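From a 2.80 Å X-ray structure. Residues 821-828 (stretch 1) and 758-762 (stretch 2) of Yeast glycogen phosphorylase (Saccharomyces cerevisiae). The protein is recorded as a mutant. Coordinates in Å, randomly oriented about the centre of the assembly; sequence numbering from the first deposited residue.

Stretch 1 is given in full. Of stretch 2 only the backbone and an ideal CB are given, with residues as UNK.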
# COMPACT_ATOMS: atom_id res chain seq x y z
N SER A 821 46.78 0.64 18.98
CA SER A 821 47.89 0.77 19.90
C SER A 821 48.75 1.99 19.61
O SER A 821 49.13 2.76 20.51
CB SER A 821 48.80 -0.45 19.82
OG SER A 821 48.25 -1.59 19.15
N ASP A 822 48.94 2.20 18.30
CA ASP A 822 49.84 3.24 17.82
C ASP A 822 49.31 4.63 18.13
O ASP A 822 50.02 5.51 18.64
CB ASP A 822 50.05 3.08 16.33
CG ASP A 822 50.55 1.67 16.00
OD1 ASP A 822 51.74 1.40 16.15
OD2 ASP A 822 49.73 0.84 15.63
N ASP A 823 48.01 4.78 17.89
CA ASP A 823 47.41 6.08 18.09
C ASP A 823 46.88 6.30 19.50
O ASP A 823 46.58 7.45 19.82
CB ASP A 823 46.30 6.26 17.04
CG ASP A 823 46.79 6.25 15.60
OD1 ASP A 823 47.98 6.39 15.33
OD2 ASP A 823 45.97 6.12 14.71
N PHE A 824 46.85 5.29 20.38
CA PHE A 824 46.20 5.46 21.68
C PHE A 824 46.71 6.62 22.51
O PHE A 824 45.94 7.48 22.94
CB PHE A 824 46.30 4.18 22.52
CG PHE A 824 45.23 4.16 23.61
CD1 PHE A 824 43.87 4.22 23.26
CD2 PHE A 824 45.59 4.12 24.97
CE1 PHE A 824 42.89 4.25 24.25
CE2 PHE A 824 44.59 4.15 25.95
CZ PHE A 824 43.23 4.22 25.60
N GLU A 825 48.03 6.71 22.68
CA GLU A 825 48.61 7.77 23.48
C GLU A 825 48.41 9.17 22.93
O GLU A 825 48.13 10.10 23.68
CB GLU A 825 50.09 7.46 23.67
CG GLU A 825 50.34 6.64 24.94
CD GLU A 825 49.82 7.35 26.20
OE1 GLU A 825 50.27 8.46 26.49
OE2 GLU A 825 48.95 6.78 26.87
N SER A 826 48.48 9.30 21.60
CA SER A 826 48.31 10.55 20.91
C SER A 826 46.86 10.98 21.10
O SER A 826 46.61 12.13 21.48
CB SER A 826 48.64 10.34 19.44
OG SER A 826 48.57 11.46 18.56
N TYR A 827 45.91 10.06 20.89
CA TYR A 827 44.49 10.30 21.08
C TYR A 827 44.19 10.84 22.48
O TYR A 827 43.55 11.88 22.65
CB TYR A 827 43.74 8.99 20.83
CG TYR A 827 42.24 9.09 21.00
CD1 TYR A 827 41.50 9.92 20.15
CD2 TYR A 827 41.60 8.36 21.99
CE1 TYR A 827 40.12 10.02 20.30
CE2 TYR A 827 40.22 8.45 22.14
CZ TYR A 827 39.49 9.29 21.30
OH TYR A 827 38.13 9.44 21.48
N LEU A 828 44.68 10.15 23.49
CA LEU A 828 44.52 10.63 24.85
C LEU A 828 45.16 12.01 25.08
O LEU A 828 44.55 12.88 25.72
CB LEU A 828 45.12 9.61 25.79
CG LEU A 828 44.57 8.21 25.78
CD1 LEU A 828 45.37 7.39 26.77
CD2 LEU A 828 43.10 8.20 26.14
N UNK A 758 44.06 17.47 15.44
CA UNK A 758 44.46 16.30 14.69
C UNK A 758 45.46 15.51 15.49
O UNK A 758 46.11 16.07 16.37
CB UNK A 758 45.04 16.69 13.33
N UNK A 759 45.57 14.21 15.26
CA UNK A 759 46.48 13.37 16.00
C UNK A 759 46.73 12.13 15.15
O UNK A 759 46.24 12.01 14.02
CB UNK A 759 45.92 13.01 17.38
N UNK A 760 47.45 11.20 15.79
CA UNK A 760 47.69 9.88 15.24
C UNK A 760 48.63 9.89 14.06
O UNK A 760 49.10 10.92 13.57
CB UNK A 760 46.36 9.24 14.83
N UNK A 761 48.91 8.68 13.62
CA UNK A 761 49.80 8.53 12.49
C UNK A 761 49.16 8.93 11.20
O UNK A 761 47.94 8.93 11.02
CB UNK A 761 50.29 7.09 12.39
N UNK A 762 50.11 9.30 10.36
CA UNK A 762 49.92 9.72 8.99
C UNK A 762 49.94 8.46 8.15
O UNK A 762 50.53 7.46 8.58
CB UNK A 762 50.99 10.72 8.54

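Stretch 1 is a length of helix, and stretch 2, which begins as a strand, passes beside it; the nearest CA atoms are those of Asp823 and position 760, 4.8 Å apart. Asp822, Asp823, Ser826 and Tyr827 are the helix residues that meet it, so the surface on offer combines the carboxylate of Asp823, a hydroxyl and an aromatic ring, with the CB of Asp822 alongside.

At position 758 the CA-to-CB bond points away from the helix, and nothing of stretch 1 lies within 5.5 Å of the ideal CB. The backbone, with phi/psi of -100/155, is that of a strand, which beta-branched, aromatic and aliphatic residues all tolerate. The deposited residue is Leu758, which makes no contact with stretch 1.

Position 759 is different. Its CA-to-CB bond points toward the helix, and the ideal CB sits 3.3 Å from OG of Ser826, a tight fit, and 4.6 Å from N of Tyr827. Beyond the CB, the ring of Tyr827 offers an apolar surface and the CB of Asp823 lies to one side. A branch at t would run into the Ser826 hydroxyl, but p and m are free; a leucine, methionine or aromatic side chain can reach on toward the tyrosine, whereas a short beta-branched one would fit but reach less far. The residue is Phe759, with chi1 at 71° (p), one of the two wells left open. Its CZ comes 3.5 Å from CD1 of Tyr827, which lies over one face of the phenylalanine ring; the ring planes meet at 48° with centroids 5.3 Å apart, an oblique pairing. Asp823 meets the same ring at its edge, CB to CE2 of Phe759 being 4.1 Å. Phe759 has the largest covered area of the five residues.

At position 760 two signs agree. Phi is +71°, which by itself favours glycine, and an ideal CB would fall 3.1 Å from CG of Asp823, too tight for comfort. Asparagine or aspartate can sometimes accept positive phi, but either would bring that CB. The residue is Gly760. Its bare CA lies 3.5 Å from OD1 of Asp823, and its N donates a hydrogen bond to OG of Ser826 (3.0 Å, nearly straight at 167°).

Position 761 points its CB sideways, 3.8 Å from OD1 of Asp823. The backbone N of 761 donates to OD1 of Asp823, N to OD1 being 3.0 Å, a bond any residue but proline could make. With the Asp823 carboxylate so near, a side chain able to donate a hydrogen bond or carry positive charge would suit: asparagine, serine, threonine, lysine or arginine. An acidic one would add to the negative charge. The residue is Asn761, whose end comes nearer to the helix than its CB direction suggests; its amide is probably turned over in the model, so its atoms cannot be assigned a role with confidence.

At position 762 the CB points away into space that stretch 1 does not reach, so many residues would serve. It is Leu762.

Stretch 2 758-762: LFGNL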
# COMPACT_ATOMS: atom_id res chain seq x y z
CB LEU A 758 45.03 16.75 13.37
CG LEU A 758 44.06 17.58 12.52
CD1 LEU A 758 44.81 18.21 11.35
CD2 LEU A 758 42.90 16.71 12.08
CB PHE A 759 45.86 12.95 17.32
CG PHE A 759 44.72 11.94 17.16
CD1 PHE A 759 43.46 12.37 16.76
CD2 PHE A 759 44.96 10.57 17.40
CE1 PHE A 759 42.44 11.43 16.58
CE2 PHE A 759 43.93 9.65 17.23
CZ PHE A 759 42.67 10.07 16.82
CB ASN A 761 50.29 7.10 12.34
CG ASN A 761 51.28 6.76 13.43
OD1 ASN A 761 50.92 6.61 14.60
ND2 ASN A 761 52.55 6.58 13.13
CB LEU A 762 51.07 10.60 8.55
CG LEU A 762 51.63 11.66 9.49
CD1 LEU A 762 52.97 12.11 8.96
CD2 LEU A 762 50.68 12.82 9.61
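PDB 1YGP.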